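Bacterial leucyl aminopeptidase (Legionella pneumophila, PDB 6ESL) probably cleaves amino-terminal residues, with leucine favoured, from peptides as a secreted zinc aminopeptidase of family M28, contributing to nutrient acquisition during infection of amoebas. Local coordinates at residues 138-143 with 154-159; 147-152 with 212-217; 24-29 with 48-53; 40-45 with 89-94. All coordinates share one frame; numbering follows the deposited sequence.

Interaction 1 of 4, residues 138-143 with 154-159; sequences THMTSY and VETANW
The indole of Trp159 carries the imidazole of His139 on one face, the two lying almost flat on each other in an offset stack: the ring planes differ by 12°, and the centroid of the imidazole is 3.8 Å from that of the five-membered indole ring. The ring of Tyr143 has Thr156 OG1 above one face, over its centre and 3.8 Å from the plane, while Met140 CA lies at its edge. Both stacking side chains leave the backbone in the same way, CG anti to the backbone N (chi1 -176° in Trp159), so they reach across the groove tip to tip and overlap there. Tyr143 comes from the end of the same segment as His139 and runs obliquely past, its OH 3.3 Å from Trp159 CB. Deeper in, Met140 CG lies 4.0 Å from Trp159 CZ3, and the bend at its chi3 carries CE to 4.1 Å from Thr156 CG2. The segments belong to helices 130-142 and 151-170; their short pieces here, 138-142 and 154-159, run nearly antiparallel at 159° with axes 10.9 Å apart, a helical hairpin whose wide spacing is filled by aromatic side chains. Beyond it, Met140 also packs on Ser227 of helix 220-239. Thr156 OG1 is hydrogen-bonded to Thr152 O within its own helix, so its place over the tyrosine ring is fixed from that side. No hydrogen bond joins the two segments: the contact rests on ring stacking and apolar packing, and a protonated His139 would probably be favoured by the electron-rich indole beneath it.

Interaction 2 of 4, residues 147-152 with 212-217; sequences SATKDT and TLDGRM
Asp214 OD1 is shared by two donors from the type I beta turn Ser147-Lys150, which leads into helix 151-170 with Lys150 at the N-cap position. Asp214 itself sits in the loop between strand 203-209 and helix 220-239 of the M28 peptidase fold, where Leu213 approaches a zinc ion. Ser147 OG donates to OD1 at 2.7 Å, and Lys150 NZ reaches the same oxygen at 3.1 Å in a salt bridge, its chain folded at chi2, chi3 and chi4. Both come from above the carboxylate plane, by 44° for the hydroxyl and 72° for the ammonium. A hydroxyl and an ammonium group on the same oxygen would be expected to favour the ionised carboxylate. In the second shell Thr149 OG1 donates to Ser147 OG, and Lys150 N closes the turn on Ser147 O. Water 1 gives one hydrogen to Ser147 OG and another to Thr212 O; water 2 bridges Ala148 N to the same carbonyl. Thr212 OG1 holds Leu213 O on a lone pair and bonds Arg146 N. Asp214 N is bound by Glu58 of the second subunit. The backbones meet where Ser147 CA makes a bent CA-H...O contact with Thr212 O, 3.4 Å away.

Interaction 3 of 4, residues 24-29 with 48-53; sequences LQVPQC and KIIDVL
Ile50 holds CG1 between its backbone N and carbonyl carbon (chi1 63°), the crowded position, and this turns the branch toward strand 21-27, where it meets Val26 CG2 at 4.0 Å and Leu24 CB at 4.1 Å. Gln28, with CG anti to its carbonyl carbon, bends at chi2 (-75°), so that its amide swings back beside Lys48, whose chain is extended beyond CG and crosses it at about a right angle; Gln28 OE1 comes to 3.3 Å from Lys48 CE. The other end of that amide, NE2, is held by Asn44 O and Glu43 OE1, which fixes its rotation. Between the strands, four backbone hydrogen bonds form two reciprocal pairs. Leu24 and Ile50 exchange theirs at 2.9 Å (Leu24 N to Ile50 O) and 2.8 Å (Ile50 N to Leu24 O), and Val26 and Lys48 do the same, the bond from Val26 N to Lys48 O being the straightest of the four at 176°. Gln25 and Ile49, the non-hydrogen-bonded pair between them, put their side chains on the opposite face, with Gln25 NE2 3.8 Å from Ile49 CD1. On the face of Leu24, Val26, Lys48 and Ile50, Leu24 CD1 touches Val52 CG2. Leu60 of helix 57-67 covers Leu24 and Ile50 there, while on the other face Leu95 lies on Gln25 and Ile49, and Tyr331 of the second subunit packs on Gln25. Cys29, just beyond, is disulfide-bonded to Cys69. This is the centre of a four-stranded antiparallel sheet, strands 47-53 and 21-27 being its inner pair.

Interaction 4 of 4, residues 40-45 with 89-94; sequences ILAENK and QSAQKL
Glu43 O is gripped across the contact by a single donor: Gln92 NE2 gives it one weak hydrogen bond, 3.3 Å long and bent to 148°. The arrangement is a helix, 88-94, laid along strand 39-43 at one edge of the four-stranded antiparallel sheet, at a classic beta bulge where Leu41 and Ala42 both face Ile49 of the neighbouring strand. Strand and helix segments run in nearly the same sense, 28° apart, with their axes 6.9 Å from each other. So close an approach is made possible by small side chains: Ala91 CB touches both bulge residues, 3.9 Å from Leu41 CB and 4.1 Å from Ala42 CB. Ala42 points its methyl at the helix, while Leu41 touches it only with CB. Gln92 folds over Ala42 rather than standing out from the helix, its chi1 at -96°, off a staggered value, and its chain bent at chi2, so that CG passes 3.7 Å from Ala42 CB before NE2 arrives at the strand. There NE2 also lies near Glu43 N, but both are donors and no bond forms. Ala42, Glu43 and Gln92 touch a crystal neighbour as well, which may influence the pose of the glutamine. Farther along the helix Leu94 packs on Val75 and Leu79. The tightest approach of the helix to the bulge is at the methyl of Ala42, with CB 3.4 Å from Gln92 NE2 and 3.5 Å from Gln92 N.

How the interactions relate
The four contacts form two pairs on opposite sides of the chain's centre, interactions 1 and 2 lying about 60 Å (centres) from 3 and 4. Interactions 1 and 2 share helix 151-170, have centres 11 Å apart and touch, Tyr143 O lying 3.7 Å from Arg216 NH1. Interaction 2 is nearer the zinc site of His209, Asp222, Glu257 and Asp284: the Leu213 side chain is about 7 Å from a zinc ion, that of Met140 about 11 Å. Interactions 3 and 4, with centres 10 Å apart, join through neighbouring strands of one sheet, Ile49 O meeting Leu41 N at 2.7 Å. The second subunit touches interactions 2 and 3.

Interaction 1 of 4, residues 138-143 with 154-159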
loop_
_atom_site.group_PDB
_atom_site.type_symbol
_atom_site.label_atom_id
_atom_site.label_comp_id
_atom_site.label_asym_id
_atom_site.label_seq_id
_atom_site.Cartn_x
_atom_site.Cartn_y
_atom_site.Cartn_z
ATOM N N THR B 138 18.523 23.663 16.952
ATOM C CA THR B 138 19.654 24.571 17.169
ATOM C C THR B 138 20.729 23.852 17.945
ATOM O O THR B 138 21.869 23.842 17.537
ATOM C CB THR B 138 19.176 25.872 17.825
ATOM O OG1 THR B 138 18.294 26.511 16.874
ATOM C CG2 THR B 138 20.365 26.833 18.241
ATOM N N HIS B 139 20.358 23.226 19.040
ATOM C CA HIS B 139 21.385 22.548 19.847
ATOM C C HIS B 139 21.986 21.372 19.071
ATOM O O HIS B 139 23.210 21.220 18.961
ATOM C CB HIS B 139 20.758 22.044 21.119
ATOM C CG HIS B 139 21.773 21.497 22.073
ATOM N ND1 HIS B 139 22.232 20.190 21.990
ATOM C CD2 HIS B 139 22.498 22.098 23.052
ATOM C CE1 HIS B 139 23.171 20.011 22.903
ATOM N NE2 HIS B 139 23.337 21.137 23.562
ATOM N N MET B 140 21.146 20.538 18.441
ATOM C CA MET B 140 21.703 19.319 17.777
ATOM C C MET B 140 22.647 19.716 16.680
ATOM O O MET B 140 23.706 19.120 16.563
ATOM C CB MET B 140 20.599 18.436 17.198
ATOM C CG MET B 140 19.837 17.684 18.265
ATOM S SD MET B 140 18.778 16.376 17.585
ATOM C CE MET B 140 19.945 15.095 17.090
ATOM N N THR B 141 22.297 20.739 15.903
ATOM C CA THR B 141 23.153 21.131 14.781
ATOM C C THR B 141 24.447 21.863 15.192
ATOM O O THR B 141 25.315 22.086 14.368
ATOM C CB THR B 141 22.422 21.981 13.754
ATOM O OG1 THR B 141 21.902 23.215 14.353
ATOM C CG2 THR B 141 21.239 21.218 13.099
ATOM N N SER B 142 24.600 22.151 16.472
ATOM C CA SER B 142 25.803 22.840 16.921
ATOM C C SER B 142 26.893 21.882 17.279
ATOM O O SER B 142 28.053 22.326 17.340
ATOM C CB SER B 142 25.476 23.779 18.079
ATOM O OG SER B 142 25.437 22.981 19.227
ATOM N N TYR B 143 26.623 20.584 17.320
ATOM C CA TYR B 143 27.717 19.634 17.484
ATOM C C TYR B 143 28.469 19.667 16.134
ATOM O O TYR B 143 27.837 19.783 15.084
ATOM C CB TYR B 143 27.186 18.233 17.774
ATOM C CG TYR B 143 26.422 18.125 19.075
ATOM C CD1 TYR B 143 27.074 17.823 20.262
ATOM C CD2 TYR B 143 25.048 18.325 19.114
ATOM C CE1 TYR B 143 26.380 17.722 21.453
ATOM C CE2 TYR B 143 24.346 18.227 20.300
ATOM C CZ TYR B 143 25.015 17.926 21.466
ATOM O OH TYR B 143 24.320 17.827 22.649
ATOM N N VAL B 154 28.728 10.695 20.948
ATOM C CA VAL B 154 28.427 10.223 22.273
ATOM C C VAL B 154 27.716 11.310 23.066
ATOM O O VAL B 154 26.695 11.023 23.697
ATOM C CB VAL B 154 29.740 9.726 23.037
ATOM C CG1 VAL B 154 29.528 9.400 24.526
ATOM C CG2 VAL B 154 30.314 8.507 22.307
ATOM N N GLU B 155 28.270 12.518 23.048
ATOM C CA GLU B 155 27.648 13.662 23.759
ATOM C C GLU B 155 26.168 13.855 23.298
ATOM O O GLU B 155 25.291 14.210 24.097
ATOM C CB GLU B 155 28.425 14.967 23.489
ATOM C CG GLU B 155 29.848 15.090 24.092
ATOM C CD GLU B 155 30.705 16.200 23.384
ATOM O OE1 GLU B 155 30.136 17.160 22.761
ATOM O OE2 GLU B 155 31.993 16.140 23.448
ATOM N N THR B 156 25.879 13.621 21.980
ATOM C CA THR B 156 24.534 13.802 21.500
ATOM C C THR B 156 23.615 12.858 22.229
ATOM O O THR B 156 22.547 13.229 22.684
ATOM C CB THR B 156 24.453 13.503 19.950
ATOM O OG1 THR B 156 25.296 14.412 19.242
ATOM C CG2 THR B 156 23.022 13.595 19.391
ATOM N N ALA B 157 24.007 11.584 22.297
ATOM C CA ALA B 157 23.164 10.595 22.944
ATOM C C ALA B 157 22.887 10.926 24.452
ATOM O O ALA B 157 21.743 10.785 24.967
ATOM C CB ALA B 157 23.850 9.226 22.856
ATOM N N ASN B 158 23.990 11.239 25.171
ATOM C CA ASN B 158 23.874 11.720 26.572
ATOM C C ASN B 158 22.883 12.943 26.769
ATOM O O ASN B 158 22.035 12.934 27.647
ATOM C CB ASN B 158 25.246 12.158 27.065
ATOM C CG ASN B 158 26.168 11.004 27.346
ATOM O OD1 ASN B 158 25.754 9.868 27.480
ATOM N ND2 ASN B 158 27.448 11.336 27.526
ATOM N N TRP B 159 23.015 13.941 25.910
ATOM C CA TRP B 159 22.119 15.134 25.933
ATOM C C TRP B 159 20.666 14.789 25.651
ATOM O O TRP B 159 19.807 15.190 26.357
ATOM C CB TRP B 159 22.616 16.153 24.951
ATOM C CG TRP B 159 21.828 17.391 25.000
ATOM C CD1 TRP B 159 21.911 18.401 25.968
ATOM C CD2 TRP B 159 20.834 17.805 24.087
ATOM N NE1 TRP B 159 21.035 19.402 25.645
ATOM C CE2 TRP B 159 20.347 19.053 24.521
ATOM C CE3 TRP B 159 20.309 17.250 22.917
ATOM C CZ2 TRP B 159 19.335 19.741 23.839
ATOM C CZ3 TRP B 159 19.286 17.960 22.232
ATOM C CH2 TRP B 159 18.813 19.146 22.687
#

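Interaction 2 of 4, residues 147-152 with 212-217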
loop_
_atom_site.group_PDB
_atom_site.type_symbol
_atom_site.label_atom_id
_atom_site.label_comp_id
_atom_site.label_asym_id
_atom_site.label_seq_id
_atom_site.Cartn_x
_atom_site.Cartn_y
_atom_site.Cartn_z
ATOM N N SER B 147 28.509 11.860 14.513
ATOM C CA SER B 147 28.977 10.569 14.092
ATOM C C SER B 147 29.121 9.554 15.203
ATOM O O SER B 147 29.686 9.862 16.274
ATOM C CB SER B 147 30.318 10.732 13.446
ATOM O OG SER B 147 30.862 9.509 12.986
ATOM N N ALA B 148 28.678 8.307 14.898
ATOM C CA ALA B 148 28.639 7.266 15.860
ATOM C C ALA B 148 30.056 6.828 16.338
ATOM O O ALA B 148 30.151 6.123 17.308
ATOM C CB ALA B 148 27.888 6.099 15.329
ATOM N N THR B 149 31.099 7.253 15.654
ATOM C CA THR B 149 32.482 6.863 16.005
ATOM C C THR B 149 33.162 7.983 16.776
ATOM O O THR B 149 34.356 7.813 17.049
ATOM C CB THR B 149 33.380 6.606 14.751
ATOM O OG1 THR B 149 33.331 7.752 13.886
ATOM C CG2 THR B 149 32.916 5.362 13.976
ATOM N N LYS B 150 32.468 9.085 17.034
ATOM C CA LYS B 150 33.052 10.281 17.674
ATOM C C LYS B 150 32.480 10.668 19.013
ATOM O O LYS B 150 31.331 10.413 19.329
ATOM C CB LYS B 150 32.918 11.480 16.748
ATOM C CG LYS B 150 33.512 11.214 15.358
ATOM C CD LYS B 150 35.036 11.094 15.473
ATOM C CE LYS B 150 35.711 11.618 14.239
ATOM N NZ LYS B 150 35.666 10.621 13.220
ATOM N N ASP B 151 33.308 11.386 19.801
ATOM C CA ASP B 151 32.847 11.897 21.109
ATOM C C ASP B 151 31.640 12.791 21.009
ATOM O O ASP B 151 30.721 12.680 21.814
ATOM C CB ASP B 151 33.996 12.572 21.896
ATOM C CG ASP B 151 35.043 11.583 22.357
ATOM O OD1 ASP B 151 34.726 10.386 22.573
ATOM O OD2 ASP B 151 36.210 12.014 22.545
ATOM N N THR B 152 31.571 13.601 19.981
ATOM C CA THR B 152 30.366 14.408 19.724
ATOM C C THR B 152 29.107 13.588 19.515
ATOM O O THR B 152 28.040 14.026 19.935
ATOM C CB THR B 152 30.572 15.425 18.554
ATOM O OG1 THR B 152 31.049 14.746 17.414
ATOM C CG2 THR B 152 31.686 16.461 18.990
ATOM N N THR B 212 25.117 11.574 12.177
ATOM C CA THR B 212 25.533 12.141 10.917
ATOM C C THR B 212 26.768 11.460 10.430
ATOM O O THR B 212 27.341 10.535 11.082
ATOM C CB THR B 212 25.893 13.644 11.080
ATOM O OG1 THR B 212 27.133 13.774 11.873
ATOM C CG2 THR B 212 24.751 14.412 11.694
ATOM N N LEU B 213 27.227 11.893 9.276
ATOM C CA LEU B 213 28.549 11.487 8.790
ATOM C C LEU B 213 29.658 12.205 9.627
ATOM O O LEU B 213 29.382 13.085 10.458
ATOM C CB LEU B 213 28.709 11.812 7.299
ATOM C CG LEU B 213 27.808 11.251 6.231
ATOM C CD1 LEU B 213 28.431 11.359 4.887
ATOM C CD2 LEU B 213 27.559 9.849 6.662
ATOM N N ASP B 214 30.893 11.821 9.349
ATOM C CA ASP B 214 32.055 12.537 9.804
ATOM C C ASP B 214 32.315 13.846 9.085
ATOM O O ASP B 214 31.631 14.211 8.135
ATOM C CB ASP B 214 33.323 11.684 9.724
ATOM C CG ASP B 214 33.227 10.405 10.511
ATOM O OD1 ASP B 214 32.990 10.485 11.733
ATOM O OD2 ASP B 214 33.348 9.325 9.858
ATOM N N GLY B 215 33.318 14.605 9.590
ATOM C CA GLY B 215 33.514 15.977 9.089
ATOM C C GLY B 215 32.535 16.936 9.735
ATOM O O GLY B 215 31.863 16.647 10.710
ATOM N N ARG B 216 32.453 18.121 9.142
ATOM C CA ARG B 216 31.525 19.110 9.639
ATOM C C ARG B 216 30.154 18.826 9.066
ATOM O O ARG B 216 29.872 19.138 7.909
ATOM C CB ARG B 216 31.903 20.505 9.147
ATOM C CG ARG B 216 30.976 21.606 9.635
ATOM C CD ARG B 216 30.975 21.696 11.152
ATOM N NE ARG B 216 30.073 22.736 11.638
ATOM C CZ ARG B 216 28.795 22.537 11.937
ATOM N NH1 ARG B 216 28.260 21.332 11.800
ATOM N NH2 ARG B 216 28.047 23.543 12.372
ATOM N N MET B 217 29.301 18.232 9.887
ATOM C CA MET B 217 27.924 17.863 9.453
ATOM C C MET B 217 26.905 18.349 10.442
ATOM O O MET B 217 26.597 17.713 11.423
ATOM C CB MET B 217 27.899 16.335 9.348
ATOM C CG MET B 217 28.837 15.791 8.331
ATOM S SD MET B 217 28.249 16.048 6.658
ATOM C CE MET B 217 29.712 15.658 5.682
HETATM O O HOH W 1 29.023 8.459 10.885
HETATM O O HOH W 2 27.418 7.617 12.293
#

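Interaction 3 of 4, residues 24-29 with 48-53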
loop_
_atom_site.group_PDB
_atom_site.type_symbol
_atom_site.label_atom_id
_atom_site.label_comp_id
_atom_site.label_asym_id
_atom_site.label_seq_id
_atom_site.Cartn_x
_atom_site.Cartn_y
_atom_site.Cartn_z
ATOM N N LEU B 24 -13.400 -26.212 -6.717
ATOM C CA LEU B 24 -13.268 -24.872 -6.049
ATOM C C LEU B 24 -12.138 -24.866 -5.075
ATOM O O LEU B 24 -12.012 -25.850 -4.296
ATOM C CB LEU B 24 -14.552 -24.588 -5.336
ATOM C CG LEU B 24 -15.822 -24.719 -6.141
ATOM C CD1 LEU B 24 -17.018 -24.391 -5.298
ATOM C CD2 LEU B 24 -15.727 -23.813 -7.376
ATOM N N GLN B 25 -11.345 -23.802 -5.106
ATOM C CA GLN B 25 -10.339 -23.520 -4.104
ATOM C C GLN B 25 -10.996 -22.644 -3.034
ATOM O O GLN B 25 -11.501 -21.570 -3.377
ATOM C CB GLN B 25 -9.090 -22.890 -4.609
ATOM C CG GLN B 25 -7.986 -22.799 -3.579
ATOM C CD GLN B 25 -6.601 -22.441 -4.174
ATOM O OE1 GLN B 25 -5.800 -21.735 -3.550
ATOM N NE2 GLN B 25 -6.363 -22.869 -5.410
ATOM N N VAL B 26 -11.044 -23.187 -1.797
ATOM C CA VAL B 26 -11.790 -22.616 -0.704
ATOM C C VAL B 26 -10.849 -22.338 0.498
ATOM O O VAL B 26 -10.092 -23.253 0.937
ATOM C CB VAL B 26 -12.910 -23.563 -0.356
ATOM C CG1 VAL B 26 -13.872 -22.972 0.653
ATOM C CG2 VAL B 26 -13.759 -23.897 -1.579
ATOM N N PRO B 27 -10.919 -21.141 1.069
ATOM C CA PRO B 27 -10.209 -20.912 2.363
ATOM C C PRO B 27 -10.660 -21.843 3.460
ATOM O O PRO B 27 -11.856 -22.229 3.557
ATOM C CB PRO B 27 -10.613 -19.451 2.742
ATOM C CG PRO B 27 -11.207 -18.888 1.487
ATOM C CD PRO B 27 -11.758 -19.990 0.681
ATOM N N GLN B 28 -9.708 -22.247 4.313
ATOM C CA GLN B 28 -10.077 -23.150 5.482
ATOM C C GLN B 28 -11.291 -22.680 6.299
ATOM O O GLN B 28 -12.160 -23.498 6.644
ATOM C CB GLN B 28 -8.879 -23.419 6.433
ATOM C CG GLN B 28 -7.802 -24.293 5.812
ATOM C CD GLN B 28 -8.127 -25.797 5.702
ATOM O OE1 GLN B 28 -9.234 -26.257 6.056
ATOM N NE2 GLN B 28 -7.159 -26.550 5.192
ATOM N N CYS B 29 -11.364 -21.374 6.510
ATOM C CA CYS B 29 -12.417 -20.815 7.354
ATOM C C CYS B 29 -13.772 -21.095 6.762
ATOM O O CYS B 29 -14.661 -21.450 7.450
ATOM C CB CYS B 29 -12.237 -19.321 7.545
ATOM S SG CYS B 29 -12.196 -18.265 6.042
ATOM N N LYS B 48 -8.465 -25.635 1.052
ATOM C CA LYS B 48 -8.820 -26.907 0.460
ATOM C C LYS B 48 -9.178 -26.650 -1.025
ATOM O O LYS B 48 -9.728 -25.623 -1.345
ATOM C CB LYS B 48 -10.041 -27.534 1.110
ATOM C CG LYS B 48 -9.779 -27.882 2.576
ATOM C CD LYS B 48 -10.817 -28.769 3.164
ATOM C CE LYS B 48 -10.490 -28.909 4.654
ATOM N NZ LYS B 48 -11.580 -29.645 5.232
ATOM N N ILE B 49 -8.926 -27.622 -1.887
ATOM C CA ILE B 49 -9.602 -27.734 -3.164
ATOM C C ILE B 49 -10.581 -28.841 -3.070
ATOM O O ILE B 49 -10.251 -30.043 -2.818
ATOM C CB ILE B 49 -8.609 -27.883 -4.345
ATOM C CG1 ILE B 49 -7.797 -26.644 -4.444
ATOM C CG2 ILE B 49 -9.368 -28.236 -5.620
ATOM C CD1 ILE B 49 -6.570 -26.663 -5.319
ATOM N N ILE B 50 -11.819 -28.502 -3.355
ATOM C CA ILE B 50 -12.877 -29.435 -3.245
ATOM C C ILE B 50 -13.556 -29.654 -4.591
ATOM O O ILE B 50 -13.462 -28.802 -5.476
ATOM C CB ILE B 50 -13.961 -28.989 -2.229
ATOM C CG1 ILE B 50 -14.675 -27.674 -2.646
ATOM C CG2 ILE B 50 -13.314 -28.784 -0.854
ATOM C CD1 ILE B 50 -15.919 -27.423 -1.836
ATOM N N ASP B 51 -14.184 -30.794 -4.714
ATOM C CA ASP B 51 -14.999 -31.110 -5.848
ATOM C C ASP B 51 -16.421 -31.090 -5.389
ATOM O O ASP B 51 -16.754 -31.758 -4.374
ATOM C CB ASP B 51 -14.660 -32.579 -6.328
ATOM C CG ASP B 51 -15.428 -32.967 -7.549
ATOM O OD1 ASP B 51 -16.566 -33.416 -7.428
ATOM O OD2 ASP B 51 -14.946 -32.691 -8.654
ATOM N N VAL B 52 -17.289 -30.500 -6.170
ATOM C CA VAL B 52 -18.689 -30.449 -5.840
ATOM C C VAL B 52 -19.524 -30.491 -7.084
ATOM O O VAL B 52 -19.027 -30.278 -8.135
ATOM C CB VAL B 52 -19.033 -29.133 -5.134
ATOM C CG1 VAL B 52 -18.236 -29.009 -3.873
ATOM C CG2 VAL B 52 -18.760 -27.955 -6.047
ATOM N N LEU B 53 -20.793 -30.799 -6.961
ATOM C CA LEU B 53 -21.683 -30.737 -8.095
ATOM C C LEU B 53 -21.874 -29.273 -8.470
ATOM O O LEU B 53 -21.936 -28.434 -7.605
ATOM C CB LEU B 53 -23.047 -31.242 -7.733
ATOM C CG LEU B 53 -23.332 -32.711 -7.488
ATOM C CD1 LEU B 53 -24.825 -32.864 -7.530
ATOM C CD2 LEU B 53 -22.681 -33.542 -8.555
#

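Interaction 4 of 4, residues 40-45 with 89-94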
loop_
_atom_site.group_PDB
_atom_site.type_symbol
_atom_site.label_atom_id
_atom_site.label_comp_id
_atom_site.label_asym_id
_atom_site.label_seq_id
_atom_site.Cartn_x
_atom_site.Cartn_y
_atom_site.Cartn_z
ATOM N N ILE B 40 -12.655 -33.783 -0.903
ATOM C CA ILE B 40 -11.440 -33.023 -0.739
ATOM C C ILE B 40 -10.448 -33.587 -1.728
ATOM O O ILE B 40 -10.190 -34.768 -1.703
ATOM C CB ILE B 40 -10.828 -33.147 0.658
ATOM C CG1 ILE B 40 -11.876 -32.995 1.794
ATOM C CG2 ILE B 40 -9.681 -32.175 0.808
ATOM C CD1 ILE B 40 -12.775 -31.806 1.672
ATOM N N LEU B 41 -9.887 -32.741 -2.592
ATOM C CA LEU B 41 -8.921 -33.189 -3.587
ATOM C C LEU B 41 -7.507 -32.897 -3.132
ATOM O O LEU B 41 -6.553 -33.567 -3.570
ATOM C CB LEU B 41 -9.166 -32.512 -4.960
ATOM C CG LEU B 41 -10.517 -32.869 -5.604
ATOM C CD1 LEU B 41 -10.637 -32.067 -6.872
ATOM C CD2 LEU B 41 -10.743 -34.331 -5.877
ATOM N N ALA B 42 -7.342 -31.854 -2.343
ATOM C CA ALA B 42 -6.064 -31.448 -1.849
ATOM C C ALA B 42 -6.299 -30.423 -0.751
ATOM O O ALA B 42 -7.344 -29.798 -0.721
ATOM C CB ALA B 42 -5.247 -30.788 -2.981
ATOM N N GLU B 43 -5.339 -30.282 0.134
ATOM C CA GLU B 43 -5.385 -29.272 1.147
ATOM C C GLU B 43 -4.072 -28.935 1.746
ATOM O O GLU B 43 -3.152 -29.712 1.764
ATOM C CB GLU B 43 -6.428 -29.528 2.209
ATOM C CG GLU B 43 -6.196 -30.656 3.161
ATOM C CD GLU B 43 -7.227 -30.657 4.260
ATOM O OE1 GLU B 43 -7.157 -29.783 5.155
ATOM O OE2 GLU B 43 -8.099 -31.515 4.217
ATOM N N ASN B 44 -4.008 -27.731 2.243
ATOM C CA ASN B 44 -2.851 -27.231 2.916
ATOM C C ASN B 44 -3.285 -26.417 4.098
ATOM O O ASN B 44 -4.423 -26.426 4.477
ATOM C CB ASN B 44 -1.840 -26.557 1.984
ATOM C CG ASN B 44 -2.334 -25.270 1.384
ATOM O OD1 ASN B 44 -3.317 -24.724 1.800
ATOM N ND2 ASN B 44 -1.619 -24.780 0.409
ATOM N N LYS B 45 -2.365 -25.714 4.707
ATOM C CA LYS B 45 -2.688 -24.951 5.883
ATOM C C LYS B 45 -3.781 -23.910 5.666
ATOM O O LYS B 45 -4.592 -23.708 6.519
ATOM C CB LYS B 45 -1.419 -24.280 6.383
ATOM C CG LYS B 45 -0.359 -25.205 6.912
ATOM C CD LYS B 45 0.881 -24.465 7.367
ATOM C CE LYS B 45 1.955 -25.394 7.929
ATOM N NZ LYS B 45 3.203 -24.725 8.369
ATOM N N GLN B 89 -3.563 -34.827 -8.375
ATOM C CA GLN B 89 -2.156 -34.451 -8.583
ATOM C C GLN B 89 -2.111 -33.002 -8.989
ATOM O O GLN B 89 -1.358 -32.242 -8.386
ATOM C CB GLN B 89 -1.486 -35.338 -9.675
ATOM C CG GLN B 89 -1.316 -36.829 -9.291
ATOM C CD GLN B 89 -0.713 -37.736 -10.408
ATOM O OE1 GLN B 89 -0.829 -37.423 -11.587
ATOM N NE2 GLN B 89 -0.096 -38.858 -10.023
ATOM N N SER B 90 -2.889 -32.632 -10.017
ATOM C CA SER B 90 -3.027 -31.207 -10.459
ATOM C C SER B 90 -3.479 -30.308 -9.319
ATOM O O SER B 90 -2.881 -29.242 -9.084
ATOM C CB SER B 90 -4.053 -31.035 -11.579
ATOM O OG SER B 90 -5.329 -31.368 -11.161
ATOM N N ALA B 91 -4.509 -30.781 -8.599
ATOM C CA ALA B 91 -5.058 -30.047 -7.440
ATOM C C ALA B 91 -3.979 -29.837 -6.381
ATOM O O ALA B 91 -3.723 -28.681 -6.044
ATOM C CB ALA B 91 -6.316 -30.710 -6.894
ATOM N N GLN B 92 -3.283 -30.906 -5.927
ATOM C CA GLN B 92 -2.147 -30.733 -4.957
ATOM C C GLN B 92 -1.013 -29.833 -5.506
ATOM O O GLN B 92 -0.424 -28.973 -4.786
ATOM C CB GLN B 92 -1.593 -32.123 -4.480
ATOM C CG GLN B 92 -2.138 -32.712 -3.128
ATOM C CD GLN B 92 -1.689 -31.852 -1.882
ATOM O OE1 GLN B 92 -0.517 -31.472 -1.755
ATOM N NE2 GLN B 92 -2.623 -31.553 -0.984
ATOM N N LYS B 93 -0.721 -30.002 -6.791
ATOM C CA LYS B 93 0.312 -29.166 -7.438
ATOM C C LYS B 93 -0.097 -27.704 -7.497
ATOM O O LYS B 93 0.733 -26.809 -7.297
ATOM C CB LYS B 93 0.649 -29.682 -8.852
ATOM C CG LYS B 93 1.343 -31.052 -8.868
ATOM C CD LYS B 93 1.668 -31.598 -10.267
ATOM C CE LYS B 93 2.389 -32.971 -10.175
ATOM N NZ LYS B 93 2.678 -33.505 -11.524
ATOM N N LEU B 94 -1.386 -27.471 -7.749
ATOM C CA LEU B 94 -1.932 -26.121 -7.751
ATOM C C LEU B 94 -1.742 -25.444 -6.424
ATOM O O LEU B 94 -1.346 -24.305 -6.386
ATOM C CB LEU B 94 -3.406 -26.155 -8.138
ATOM C CG LEU B 94 -3.992 -24.832 -8.584
ATOM C CD1 LEU B 94 -3.191 -24.142 -9.698
ATOM C CD2 LEU B 94 -5.396 -25.194 -9.044
#